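Local structure of 2-c-methyl-d-erythritol 2,4-cyclodiphosphate synthase (4C81) at residues G7-Q12 / K112-G117; D15-K20 / I65-V70; I69-L74 / L80-L85; N136-I141 / I147-I152. The protein converts 4-diphosphocytidyl-2-C-methyl-D-erythritol 2-phosphate into 2-C-methyl-D-erythritol 2,4-cyclodiphosphate with release of CMP, a step of the non-mevalonate route to isoprenoid precursors. The protein carries 1 engineered substitution. All blocks are in the same frame, centred on the assembly; numbering follows the deposited sequence.

Contact 1: residues G7-Q12 / K112-G117; sequences GIRIGQ and KNYDIG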
loop_
_atom_site.group_PDB
_atom_site.type_symbol
_atom_site.label_atom_id
_atom_site.label_comp_id
_atom_site.label_asym_id
_atom_site.label_seq_id
_atom_site.Cartn_x
_atom_site.Cartn_y
_atom_site.Cartn_z
ATOM N N GLY A 7 10.922 -18.747 1.269
ATOM C CA GLY A 7 10.988 -18.123 -0.051
ATOM C C GLY A 7 10.948 -16.610 0.034
ATOM O O GLY A 7 11.022 -16.039 1.125
ATOM N N ILE A 8 10.823 -15.962 -1.122
ATOM C CA ILE A 8 10.757 -14.505 -1.181
ATOM C C ILE A 8 9.571 -14.001 -0.352
ATOM O O ILE A 8 8.490 -14.594 -0.375
ATOM C CB ILE A 8 10.677 -13.997 -2.647
ATOM C CG1 ILE A 8 10.821 -12.473 -2.702
ATOM C CG2 ILE A 8 9.381 -14.445 -3.314
ATOM C CD1 ILE A 8 10.972 -11.933 -4.108
ATOM N N ARG A 9 9.793 -12.915 0.386
ATOM C CA ARG A 9 8.782 -12.351 1.286
ATOM C C ARG A 9 8.532 -10.877 0.993
ATOM O O ARG A 9 9.470 -10.112 0.763
ATOM C CB ARG A 9 9.213 -12.514 2.744
ATOM C CG ARG A 9 8.994 -13.921 3.291
ATOM C CD ARG A 9 9.685 -14.129 4.625
ATOM N NE ARG A 9 9.378 -15.444 5.192
ATOM C CZ ARG A 9 8.296 -15.742 5.913
ATOM N NH1 ARG A 9 7.371 -14.823 6.191
ATOM N NH2 ARG A 9 8.135 -16.980 6.370
ATOM N N ILE A 10 7.253 -10.508 1.002
ATOM C CA ILE A 10 6.805 -9.125 0.854
ATOM C C ILE A 10 6.406 -8.566 2.216
ATOM O O ILE A 10 5.806 -9.262 3.042
ATOM C CB ILE A 10 5.596 -9.018 -0.127
ATOM C CG1 ILE A 10 5.227 -7.554 -0.404
ATOM C CG2 ILE A 10 4.385 -9.760 0.415
ATOM C CD1 ILE A 10 4.231 -7.390 -1.530
ATOM N N GLY A 11 6.741 -7.298 2.438
ATOM C CA GLY A 11 6.317 -6.586 3.627
ATOM C C GLY A 11 5.847 -5.183 3.302
ATOM O O GLY A 11 6.372 -4.537 2.398
ATOM N N GLN A 12 4.837 -4.727 4.037
ATOM C CA GLN A 12 4.383 -3.345 3.968
ATOM C C GLN A 12 4.250 -2.793 5.376
ATOM O O GLN A 12 3.573 -3.377 6.213
ATOM C CB GLN A 12 3.039 -3.237 3.264
ATOM C CG GLN A 12 2.578 -1.801 3.086
ATOM C CD GLN A 12 1.228 -1.704 2.448
ATOM O OE1 GLN A 12 0.214 -2.021 3.071
ATOM N NE2 GLN A 12 1.196 -1.262 1.195
ATOM N N LYS A 112 17.392 -14.849 10.305
ATOM C CA LYS A 112 16.418 -15.652 9.554
ATOM C C LYS A 112 16.929 -16.046 8.159
ATOM O O LYS A 112 16.178 -16.616 7.361
ATOM C CB LYS A 112 15.085 -14.902 9.446
ATOM C CG LYS A 112 14.408 -14.626 10.790
ATOM C CD LYS A 112 13.771 -15.874 11.398
ATOM C CE LYS A 112 12.415 -16.189 10.784
ATOM N NZ LYS A 112 11.383 -15.180 11.150
ATOM N N ASN A 113 18.203 -15.739 7.887
ATOM C CA ASN A 113 18.863 -16.091 6.629
ATOM C C ASN A 113 18.236 -15.395 5.411
ATOM O O ASN A 113 18.041 -16.012 4.360
ATOM C CB ASN A 113 18.885 -17.617 6.446
ATOM C CG ASN A 113 20.098 -18.095 5.668
ATOM O OD1 ASN A 113 19.994 -18.963 4.801
ATOM N ND2 ASN A 113 21.258 -17.530 5.978
ATOM N N TYR A 114 17.931 -14.106 5.564
ATOM C CA TYR A 114 17.402 -13.284 4.475
ATOM C C TYR A 114 18.334 -12.103 4.186
ATOM O O TYR A 114 19.122 -11.694 5.043
ATOM C CB TYR A 114 15.994 -12.767 4.818
ATOM C CG TYR A 114 14.881 -13.735 4.491
ATOM C CD1 TYR A 114 14.319 -13.772 3.219
ATOM C CD2 TYR A 114 14.381 -14.604 5.453
ATOM C CE1 TYR A 114 13.302 -14.658 2.907
ATOM C CE2 TYR A 114 13.365 -15.499 5.154
ATOM C CZ TYR A 114 12.826 -15.520 3.879
ATOM O OH TYR A 114 11.814 -16.398 3.579
ATOM N N ASP A 115 18.254 -11.596 2.957
ATOM C CA ASP A 115 18.826 -10.307 2.577
ATOM C C ASP A 115 17.661 -9.422 2.173
ATOM O O ASP A 115 16.626 -9.928 1.752
ATOM C CB ASP A 115 19.758 -10.447 1.372
ATOM C CG ASP A 115 21.032 -11.200 1.693
ATOM O OD1 ASP A 115 21.662 -10.897 2.726
ATOM O OD2 ASP A 115 21.411 -12.081 0.894
ATOM N N ILE A 116 17.830 -8.112 2.297
ATOM C CA ILE A 116 16.874 -7.168 1.719
ATOM C C ILE A 116 17.095 -7.126 0.214
ATOM O O ILE A 116 18.237 -7.069 -0.247
ATOM C CB ILE A 116 17.032 -5.748 2.310
ATOM C CG1 ILE A 116 16.623 -5.744 3.785
ATOM C CG2 ILE A 116 16.179 -4.732 1.533
ATOM C CD1 ILE A 116 16.889 -4.433 4.503
ATOM N N GLY A 117 16.005 -7.179 -0.549
ATOM C CA GLY A 117 16.064 -6.958 -1.986
ATOM C C GLY A 117 16.112 -5.462 -2.211
ATOM O O GLY A 117 17.184 -4.872 -2.322
#
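The phenol oxygen of Y114 is the hub here, working as donor and acceptor at once. Y114 OH donates to G7 O over a short 2.6 Å. It arrives on a lone pair in the carbonyl plane, with a C=O...donor angle of 142°. Seen from the tyrosine, the carbonyl oxygen sits at the rim of the ring, level with its plane. Two residues on from G7, R9 NE gives a second, weak bond to Y114 OH at 3.1 Å, its N-H bent to 133°. The guanidinium meets the hydroxyl with its edge, and its plane stands almost perpendicular to the ring. Just behind the nitrogen, R9 CD packs 3.5 Å from Y114 CZ, so aliphatic arm and polar head both touch the end of the tyrosine. R9 can do this because its chain runs extended from CG to NE, after a first torsion of -78° that turns CG away from the carbonyl carbon.

The rest of the guanidinium is well occupied: NH1 bonds to A76 O, while NH2 reaches Y5 O and also S150 O of the second subunit, tying the contact to the trimer interface. At the other end, N113, with its positive phi, is the C-prime residue of a Schellman motif closing helix 97-111, and Y114 begins the next strand directly after it. Strands 9-21 and 114-124 are not sheet neighbours; strand 170-181 runs between them and pairs with both. Y114 thus spans the middle strand, touching L179 and P181, with L77 of helix 64-77 and I109 of helix 97-111 packed against it.

Contact 2: residues D15-K20 / I65-V70; sequences DIHKIK and IYHSIV. With ZN (zinc ion), chain B.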
loop_
_atom_site.group_PDB
_atom_site.type_symbol
_atom_site.label_atom_id
_atom_site.label_comp_id
_atom_site.label_asym_id
_atom_site.label_seq_id
_atom_site.Cartn_x
_atom_site.Cartn_y
_atom_site.Cartn_z
ATOM N N ASP A 15 2.879 3.974 8.954
ATOM C CA ASP A 15 2.929 4.776 10.165
ATOM C C ASP A 15 2.346 6.157 9.912
ATOM O O ASP A 15 2.309 6.637 8.769
ATOM C CB ASP A 15 4.362 4.886 10.686
ATOM C CG ASP A 15 4.431 5.362 12.130
ATOM O OD1 ASP A 15 3.422 5.257 12.871
ATOM O OD2 ASP A 15 5.510 5.850 12.523
ATOM N N ILE A 16 1.871 6.771 10.992
ATOM C CA ILE A 16 1.317 8.118 10.975
ATOM C C ILE A 16 1.674 8.795 12.295
ATOM O O ILE A 16 1.615 8.164 13.357
ATOM C CB ILE A 16 -0.231 8.103 10.769
ATOM C CG1 ILE A 16 -0.810 9.524 10.830
ATOM C CG2 ILE A 16 -0.914 7.195 11.795
ATOM C CD1 ILE A 16 -2.277 9.617 10.428
ATOM N N HIS A 17 2.068 10.068 12.227
ATOM C CA HIS A 17 2.254 10.873 13.430
ATOM C C HIS A 17 1.680 12.266 13.257
ATOM O O HIS A 17 1.662 12.810 12.150
ATOM C CB HIS A 17 3.731 10.934 13.832
ATOM C CG HIS A 17 4.225 9.665 14.456
ATOM N ND1 HIS A 17 3.822 9.247 15.705
ATOM C CD2 HIS A 17 5.058 8.706 13.988
ATOM C CE1 HIS A 17 4.401 8.092 15.987
ATOM N NE2 HIS A 17 5.155 7.743 14.962
ATOM N N LYS A 18 1.193 12.815 14.370
ATOM C CA LYS A 18 0.673 14.174 14.424
ATOM C C LYS A 18 1.832 15.157 14.389
ATOM O O LYS A 18 2.865 14.937 15.033
ATOM C CB LYS A 18 -0.139 14.393 15.705
ATOM C CG LYS A 18 -1.386 13.527 15.819
ATOM C CD LYS A 18 -2.057 13.664 17.191
ATOM C CE LYS A 18 -2.640 15.054 17.427
ATOM N NZ LYS A 18 -3.639 15.442 16.390
ATOM N N ILE A 19 1.658 16.234 13.631
ATOM C CA ILE A 19 2.678 17.268 13.523
ATOM C C ILE A 19 2.096 18.665 13.700
ATOM O O ILE A 19 0.881 18.874 13.588
ATOM C CB ILE A 19 3.413 17.214 12.161
ATOM C CG1 ILE A 19 2.431 17.371 10.990
ATOM C CG2 ILE A 19 4.198 15.918 12.031
ATOM C CD1 ILE A 19 3.074 17.899 9.731
ATOM N N LYS A 20 2.991 19.610 13.975
ATOM C CA LYS A 20 2.666 21.030 14.018
ATOM C C LYS A 20 3.755 21.778 13.255
ATOM O O LYS A 20 4.923 21.762 13.652
ATOM C CB LYS A 20 2.586 21.513 15.467
ATOM C CG LYS A 20 2.284 22.997 15.624
ATOM C CD LYS A 20 1.861 23.337 17.046
ATOM C CE LYS A 20 0.414 22.946 17.315
ATOM N NZ LYS A 20 -0.013 23.292 18.693
ATOM N N ILE A 65 9.263 7.227 8.731
ATOM C CA ILE A 65 10.048 6.453 7.768
ATOM C C ILE A 65 10.731 5.266 8.454
ATOM O O ILE A 65 10.556 4.112 8.045
ATOM C CB ILE A 65 11.081 7.335 7.029
ATOM C CG1 ILE A 65 10.365 8.352 6.133
ATOM C CG2 ILE A 65 12.022 6.488 6.199
ATOM C CD1 ILE A 65 11.309 9.260 5.364
ATOM N N TYR A 66 11.505 5.542 9.500
ATOM C CA TYR A 66 12.171 4.463 10.233
ATOM C C TYR A 66 11.182 3.462 10.824
ATOM O O TYR A 66 11.412 2.251 10.753
ATOM C CB TYR A 66 13.078 5.017 11.343
ATOM C CG TYR A 66 14.451 5.520 10.901
ATOM C CD1 TYR A 66 14.916 5.356 9.593
ATOM C CD2 TYR A 66 15.304 6.122 11.821
ATOM C CE1 TYR A 66 16.173 5.804 9.212
ATOM C CE2 TYR A 66 16.566 6.570 11.446
ATOM C CZ TYR A 66 16.990 6.409 10.144
ATOM O OH TYR A 66 18.238 6.850 9.775
ATOM N N HIS A 67 10.087 3.960 11.396
ATOM C CA HIS A 67 9.093 3.090 12.018
ATOM C C HIS A 67 8.401 2.207 10.976
ATOM O O HIS A 67 8.251 0.999 11.185
ATOM C CB HIS A 67 8.055 3.891 12.810
ATOM C CG HIS A 67 8.642 4.742 13.894
ATOM N ND1 HIS A 67 7.903 5.673 14.593
ATOM C CD2 HIS A 67 9.903 4.819 14.382
ATOM C CE1 HIS A 67 8.682 6.282 15.469
ATOM N NE2 HIS A 67 9.900 5.780 15.363
ATOM N N SER A 68 7.994 2.795 9.853
ATOM C CA SER A 68 7.330 2.017 8.803
ATOM C C SER A 68 8.281 0.999 8.165
ATOM O O SER A 68 7.864 -0.106 7.832
ATOM C CB SER A 68 6.725 2.927 7.731
ATOM O OG SER A 68 7.723 3.569 6.973
ATOM N N ILE A 69 9.552 1.364 8.007
ATOM C CA ILE A 69 10.559 0.417 7.511
ATOM C C ILE A 69 10.682 -0.791 8.450
ATOM O O ILE A 69 10.668 -1.936 7.995
ATOM C CB ILE A 69 11.939 1.090 7.318
ATOM C CG1 ILE A 69 11.916 2.016 6.101
ATOM C CG2 ILE A 69 13.034 0.037 7.127
ATOM C CD1 ILE A 69 13.088 2.973 6.037
ATOM N N VAL A 70 10.783 -0.535 9.754
ATOM C CA VAL A 70 10.865 -1.617 10.745
ATOM C C VAL A 70 9.655 -2.544 10.642
ATOM O O VAL A 70 9.814 -3.759 10.532
ATOM C CB VAL A 70 10.992 -1.080 12.182
ATOM C CG1 VAL A 70 10.844 -2.207 13.196
ATOM C CG2 VAL A 70 12.327 -0.397 12.357
HETATM ZN ZN ZN B . 5.855 5.874 14.508
HETATM O O HOH W 1 5.255 4.347 15.298
#
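D15 opens the strand segment facing helix 64-77 and lies closest to S68, the CB atoms of D15 and S68 being 4.3 Å apart. Strand and helix run nearly antiparallel, at 155°, their axes approaching to 8.1 Å. With CG of D15 swung opposite the backbone N (chi1 -164°), the carboxylate points into the gap, and OD2 binds the zinc ion at 2.0 Å. The second oxygen has other work: OD1 forms a salt bridge with K157 of the second subunit and takes a weak bond from I16 N. That added grip should limit rotation of the carboxylate.

I16 turns to the other face of the strand and packs on H159 of the second subunit. H17 returns to the metal side, and its NE2 coordinates zinc at 2.0 Å. From the helix comes the third protein ligand, H67, through ND1 at 2.1 Å. The two imidazoles meet rim to rim around the metal, planes 77° apart, while the carboxylate of D15 is turned obliquely to the H67 ring. At the far side of that ring, NE2 bonds to S98 OG, a second-shell contact that, with the metal bond, should hold the ring's rotation.

A strand contributing two ligands and a helix contributing one form the zinc site of the IspF family; a water modelled unusually close to the metal is a doubtful fourth ligand. D15 and H17 also touch bound CDP. Held by one carboxylate and two imidazole nitrogens, the ion probably keeps some positive charge, consistent with a role in polarising a substrate phosphate.

Contact 3: residues I69-L74 / L80-L85; sequences IVDSIL and LDIGTL. With CDP (cytidine-5'-diphosphate), chain D.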
loop_
_atom_site.group_PDB
_atom_site.type_symbol
_atom_site.label_atom_id
_atom_site.label_comp_id
_atom_site.label_asym_id
_atom_site.label_seq_id
_atom_site.Cartn_x
_atom_site.Cartn_y
_atom_site.Cartn_z
ATOM N N ILE A 69 9.552 1.364 8.007
ATOM C CA ILE A 69 10.559 0.417 7.511
ATOM C C ILE A 69 10.682 -0.791 8.450
ATOM O O ILE A 69 10.668 -1.936 7.995
ATOM C CB ILE A 69 11.939 1.090 7.318
ATOM C CG1 ILE A 69 11.916 2.016 6.101
ATOM C CG2 ILE A 69 13.034 0.037 7.127
ATOM C CD1 ILE A 69 13.088 2.973 6.037
ATOM N N VAL A 70 10.783 -0.535 9.754
ATOM C CA VAL A 70 10.865 -1.617 10.745
ATOM C C VAL A 70 9.655 -2.544 10.642
ATOM O O VAL A 70 9.814 -3.759 10.532
ATOM C CB VAL A 70 10.992 -1.080 12.182
ATOM C CG1 VAL A 70 10.844 -2.207 13.196
ATOM C CG2 VAL A 70 12.327 -0.397 12.357
ATOM N N ASP A 71 8.453 -1.979 10.630
ATOM C CA ASP A 71 7.247 -2.807 10.565
ATOM C C ASP A 71 7.078 -3.518 9.220
ATOM O O ASP A 71 6.431 -4.563 9.157
ATOM C CB ASP A 71 6.001 -2.002 10.947
ATOM C CG ASP A 71 5.861 -1.830 12.456
ATOM O OD1 ASP A 71 6.468 -2.612 13.226
ATOM O OD2 ASP A 71 5.128 -0.916 12.876
ATOM N N SER A 72 7.672 -2.977 8.155
ATOM C CA SER A 72 7.665 -3.668 6.862
ATOM C C SER A 72 8.516 -4.937 6.939
ATOM O O SER A 72 8.124 -5.988 6.435
ATOM C CB SER A 72 8.129 -2.756 5.715
ATOM O OG SER A 72 9.543 -2.658 5.626
ATOM N N ILE A 73 9.673 -4.827 7.583
ATOM C CA ILE A 73 10.563 -5.972 7.799
ATOM C C ILE A 73 9.922 -7.026 8.711
ATOM O O ILE A 73 9.916 -8.215 8.380
ATOM C CB ILE A 73 11.919 -5.510 8.389
ATOM C CG1 ILE A 73 12.693 -4.693 7.353
ATOM C CG2 ILE A 73 12.757 -6.709 8.845
ATOM C CD1 ILE A 73 13.873 -3.945 7.918
ATOM N N LEU A 74 9.389 -6.595 9.854
ATOM C CA LEU A 74 8.704 -7.499 10.776
ATOM C C LEU A 74 7.520 -8.156 10.077
ATOM O O LEU A 74 7.316 -9.367 10.182
ATOM C CB LEU A 74 8.224 -6.746 12.020
ATOM C CG LEU A 74 9.335 -6.244 12.943
ATOM C CD1 LEU A 74 8.757 -5.456 14.108
ATOM C CD2 LEU A 74 10.163 -7.414 13.438
ATOM N N LEU A 80 6.035 -10.340 15.334
ATOM C CA LEU A 80 5.159 -9.379 15.991
ATOM C C LEU A 80 5.723 -7.982 15.725
ATOM O O LEU A 80 6.939 -7.809 15.630
ATOM C CB LEU A 80 5.074 -9.652 17.495
ATOM C CG LEU A 80 4.623 -11.051 17.925
ATOM C CD1 LEU A 80 4.577 -11.152 19.441
ATOM C CD2 LEU A 80 3.272 -11.402 17.325
ATOM N N ASP A 81 4.838 -6.997 15.594
ATOM C CA ASP A 81 5.250 -5.619 15.307
ATOM C C ASP A 81 5.966 -4.985 16.505
ATOM O O ASP A 81 5.963 -5.544 17.603
ATOM C CB ASP A 81 4.042 -4.770 14.892
ATOM C CG ASP A 81 3.000 -4.655 15.989
ATOM O OD1 ASP A 81 3.111 -3.734 16.823
ATOM O OD2 ASP A 81 2.065 -5.483 16.008
ATOM N N ILE A 82 6.568 -3.819 16.286
ATOM C CA ILE A 82 7.334 -3.119 17.332
ATOM C C ILE A 82 6.497 -2.809 18.575
ATOM O O ILE A 82 6.968 -2.989 19.700
ATOM C CB ILE A 82 7.974 -1.815 16.800
ATOM C CG1 ILE A 82 9.153 -2.140 15.880
ATOM C CG2 ILE A 82 8.448 -0.927 17.950
ATOM C CD1 ILE A 82 10.306 -2.871 16.566
ATOM N N GLY A 83 5.259 -2.368 18.369
ATOM C CA GLY A 83 4.343 -2.108 19.479
ATOM C C GLY A 83 4.079 -3.329 20.347
ATOM O O GLY A 83 3.923 -3.207 21.561
ATOM N N THR A 84 4.035 -4.506 19.723
ATOM C CA THR A 84 3.792 -5.761 20.437
ATOM C C THR A 84 5.072 -6.290 21.074
ATOM O O THR A 84 5.056 -6.743 22.219
ATOM C CB THR A 84 3.232 -6.850 19.499
ATOM O OG1 THR A 84 2.065 -6.362 18.826
ATOM C CG2 THR A 84 2.868 -8.106 20.282
ATOM N N LEU A 85 6.169 -6.247 20.322
ATOM C CA LEU A 85 7.467 -6.722 20.814
ATOM C C LEU A 85 7.988 -5.880 21.976
ATOM O O LEU A 85 8.508 -6.422 22.952
ATOM C CB LEU A 85 8.512 -6.726 19.690
ATOM C CG LEU A 85 8.411 -7.832 18.637
ATOM C CD1 LEU A 85 9.382 -7.566 17.497
ATOM C CD2 LEU A 85 8.673 -9.197 19.256
HETATM O O3B CDP D . 1.736 5.619 18.416
HETATM P PB CDP D . 2.298 4.209 17.846
HETATM O O1B CDP D . 3.247 4.618 16.630
HETATM O O2B CDP D . 3.047 3.433 18.868
HETATM O O3A CDP D . 1.074 3.407 17.166
HETATM P PA CDP D . -0.390 3.247 17.826
HETATM O O1A CDP D . -0.566 4.134 18.997
HETATM O O2A CDP D . -1.367 3.308 16.720
HETATM O "O5'" CDP D . -0.365 1.727 18.350
HETATM C "C5'" CDP D . 0.794 1.153 18.970
HETATM C "C4'" CDP D . 0.693 -0.374 18.965
HETATM O "O4'" CDP D . -0.625 -0.723 19.455
HETATM C "C3'" CDP D . 0.737 -0.928 17.543
HETATM O "O3'" CDP D . 2.090 -1.144 17.127
HETATM C "C2'" CDP D . 0.004 -2.253 17.717
HETATM O "O2'" CDP D . 0.889 -3.244 18.248
HETATM C "C1'" CDP D . -1.073 -1.929 18.765
HETATM N N1 CDP D . -2.384 -1.746 18.072
HETATM C C2 CDP D . -3.060 -2.877 17.579
HETATM O O2 CDP D . -2.581 -4.002 17.714
HETATM N N3 CDP D . -4.286 -2.717 16.931
HETATM C C4 CDP D . -4.855 -1.459 16.755
HETATM N N4 CDP D . -6.026 -1.361 16.130
HETATM C C5 CDP D . -4.198 -0.333 17.241
HETATM C C6 CDP D . -2.973 -0.472 17.893
#
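A first torsion of -79° lays CG of D71 beside its own backbone N, and a small second torsion then swings OD1 toward the start of helix 82-85. There D71 OD1 accepts from I82 N at 3.3 Å, long but almost straight at 174°, through the syn lone pair. D81 takes another course: in the conformer described, at chi1 62°, its carboxylate is tucked between the backbone N and the carbonyl carbon and folds over the helix that follows. So placed, D81 is the N-cap of this helix, with OD1 taking T84 N at 3.1 Å from above the carboxylate plane, while OD2 accepts from T84 OG1.

The same cap makes one wall of the nucleotide pocket, which lies between subunits in this trimeric enzyme. In that conformer D81 OD1 receives both ribose hydroxyls of CDP, O2' at 2.7 Å and O3' at 2.8 Å, and R134 of the second subunit forms a salt bridge with OD2. G83 CA comes within 3.4 Å of CDP O3'.

Below this polar edge, L74 is the apolar partner. In the conformer described, its CD1 reaches I82 CG1 at 3.8 Å and meets L85 CD1 tip to tip at 4.0 Å. F101 and L108 of helix 97-111 extend the greasy patch.

Contact 4: residues N136-I141 / I147-I152; sequences NIIKNI and IDESQI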
loop_
_atom_site.group_PDB
_atom_site.type_symbol
_atom_site.label_atom_id
_atom_site.label_comp_id
_atom_site.label_asym_id
_atom_site.label_seq_id
_atom_site.Cartn_x
_atom_site.Cartn_y
_atom_site.Cartn_z
ATOM N N ASN A 136 20.095 12.444 1.948
ATOM C CA ASN A 136 20.404 12.225 3.359
ATOM C C ASN A 136 19.620 11.042 3.932
ATOM O O ASN A 136 20.175 10.199 4.634
ATOM C CB ASN A 136 20.098 13.499 4.160
ATOM C CG ASN A 136 20.810 13.548 5.506
ATOM O OD1 ASN A 136 21.295 12.538 6.016
ATOM N ND2 ASN A 136 20.871 14.740 6.090
ATOM N N ILE A 137 18.326 10.985 3.629
ATOM C CA ILE A 137 17.478 9.886 4.098
ATOM C C ILE A 137 17.995 8.550 3.570
ATOM O O ILE A 137 18.156 7.590 4.331
ATOM C CB ILE A 137 16.007 10.079 3.670
ATOM C CG1 ILE A 137 15.381 11.252 4.426
ATOM C CG2 ILE A 137 15.197 8.809 3.932
ATOM C CD1 ILE A 137 14.024 11.656 3.896
ATOM N N ILE A 138 18.274 8.504 2.270
ATOM C CA ILE A 138 18.769 7.289 1.623
ATOM C C ILE A 138 20.120 6.856 2.205
ATOM O O ILE A 138 20.354 5.661 2.418
ATOM C CB ILE A 138 18.847 7.458 0.086
ATOM C CG1 ILE A 138 17.431 7.524 -0.504
ATOM C CG2 ILE A 138 19.624 6.317 -0.548
ATOM C CD1 ILE A 138 17.393 7.785 -1.993
ATOM N N LYS A 139 20.995 7.825 2.472
ATOM C CA LYS A 139 22.284 7.549 3.111
ATOM C C LYS A 139 22.088 6.965 4.510
ATOM O O LYS A 139 22.750 5.994 4.881
ATOM C CB LYS A 139 23.137 8.822 3.186
ATOM C CG LYS A 139 24.541 8.603 3.746
ATOM C CD LYS A 139 25.364 9.880 3.696
ATOM C CE LYS A 139 26.740 9.676 4.309
ATOM N NZ LYS A 139 27.561 10.917 4.269
ATOM N N ASN A 140 21.171 7.557 5.273
ATOM C CA ASN A 140 20.862 7.095 6.623
ATOM C C ASN A 140 20.287 5.680 6.635
ATOM O O ASN A 140 20.707 4.845 7.431
ATOM C CB ASN A 140 19.886 8.055 7.309
ATOM C CG ASN A 140 20.527 9.375 7.696
ATOM O OD1 ASN A 140 21.749 9.541 7.624
ATOM N ND2 ASN A 140 19.699 10.327 8.117
ATOM N N ILE A 141 19.331 5.412 5.746
ATOM C CA ILE A 141 18.728 4.081 5.651
ATOM C C ILE A 141 19.766 3.024 5.248
ATOM O O ILE A 141 19.785 1.922 5.804
ATOM C CB ILE A 141 17.548 4.057 4.647
ATOM C CG1 ILE A 141 16.390 4.910 5.159
ATOM C CG2 ILE A 141 17.074 2.629 4.403
ATOM C CD1 ILE A 141 15.363 5.226 4.100
ATOM N N ILE A 147 22.815 -1.806 3.724
ATOM C CA ILE A 147 22.538 -2.125 2.322
ATOM C C ILE A 147 23.030 -0.991 1.431
ATOM O O ILE A 147 23.403 0.076 1.922
ATOM C CB ILE A 147 21.028 -2.392 2.065
ATOM C CG1 ILE A 147 20.172 -1.161 2.405
ATOM C CG2 ILE A 147 20.560 -3.605 2.863
ATOM C CD1 ILE A 147 18.682 -1.358 2.155
ATOM N N ASP A 148 23.029 -1.233 0.125
ATOM C CA ASP A 148 23.480 -0.251 -0.851
ATOM C C ASP A 148 22.366 0.748 -1.135
ATOM O O ASP A 148 21.185 0.399 -1.080
ATOM C CB ASP A 148 23.898 -0.947 -2.147
ATOM C CG ASP A 148 24.679 -0.036 -3.071
ATOM O OD1 ASP A 148 25.830 0.308 -2.731
ATOM O OD2 ASP A 148 24.137 0.348 -4.129
ATOM N N GLU A 149 22.747 1.984 -1.450
ATOM C CA GLU A 149 21.785 3.047 -1.746
ATOM C C GLU A 149 20.913 2.731 -2.963
ATOM O O GLU A 149 19.785 3.223 -3.066
ATOM C CB GLU A 149 22.507 4.383 -1.957
ATOM C CG GLU A 149 23.208 4.907 -0.707
ATOM C CD GLU A 149 23.871 6.257 -0.918
ATOM O OE1 GLU A 149 23.949 6.723 -2.075
ATOM O OE2 GLU A 149 24.317 6.856 0.082
ATOM N N SER A 150 21.430 1.901 -3.871
ATOM C CA SER A 150 20.676 1.464 -5.049
ATOM C C SER A 150 19.494 0.546 -4.716
ATOM O O SER A 150 18.662 0.273 -5.584
ATOM C CB SER A 150 21.602 0.751 -6.042
ATOM O OG SER A 150 22.013 -0.512 -5.546
ATOM N N GLN A 151 19.431 0.063 -3.475
ATOM C CA GLN A 151 18.319 -0.768 -3.012
ATOM C C GLN A 151 17.215 0.034 -2.317
ATOM O O GLN A 151 16.271 -0.560 -1.794
ATOM C CB GLN A 151 18.834 -1.840 -2.049
ATOM C CG GLN A 151 19.781 -2.834 -2.696
ATOM C CD GLN A 151 20.500 -3.705 -1.685
ATOM O OE1 GLN A 151 21.650 -3.441 -1.337
ATOM N NE2 GLN A 151 19.830 -4.743 -1.207
ATOM N N ILE A 152 17.334 1.364 -2.308
ATOM C CA ILE A 152 16.418 2.235 -1.556
ATOM C C ILE A 152 15.784 3.313 -2.443
ATOM O O ILE A 152 16.470 3.981 -3.218
ATOM C CB ILE A 152 17.155 2.947 -0.401
ATOM C CG1 ILE A 152 17.857 1.929 0.503
ATOM C CG2 ILE A 152 16.184 3.796 0.415
ATOM C CD1 ILE A 152 18.811 2.564 1.493
#
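I152 lies against two helix residues, I138 and I141, and each is met differently. The contact is the return turn of a beta-alpha-beta crossover: strand 114-124, helix 130-145, then strand 152-157, laid parallel beside the first, with an Asx turn and a short 3-10 segment at the bend. I138 and I152 slide past one another in opposite directions, CG1 of I138 coming 4.0 Å from CG2 of I152. I141 instead lies at a slant to I152, and its CG2 presses on I152 CD1 at a tight 3.4 Å. That same CD1 also rests 3.6 Å from I138 O.

Toward the surface, E149 lies aslant over I138, its CB 3.7 Å from I138 CG2. Further out it runs side by side with K139, both extended and pointing the same way. Their charges do not pair, with K139 NZ 6.7 Å from E149 OE2; the carboxylate rests instead on the helix, OE2 being 3.7 Å from K139 CA. Beneath, V119 of strand 114-124 and I69 of helix 64-77 continue the apolar layer.

D148 helps hold the bend: its OD2 accepts from both S150 N and S150 OG, the hydroxyl at 2.7 Å on the anti lone pair.

Overall arrangement
Contacts 1 and 2 share strand 9-21 and are both buried, yet near its start a tyrosine bonds a backbone carbonyl and an arginine, while further along it supplies zinc ligands. Helix 64-77 links contact 2 to contact 3, so the helix that supplies a zinc ligand also packs against the segment that holds the ribose. Contacts 3 and 4 are only partly buried; contact 3 mixes polar capping with leucine packing, whereas contact 4 is chiefly isoleucine. I69 and I141 connect contact 4 to the helix of contacts 2 and 3. Contact 4 also meets contact 1 twice: through Q151 and G117 within a chain, and through S150 and R9 between subunits.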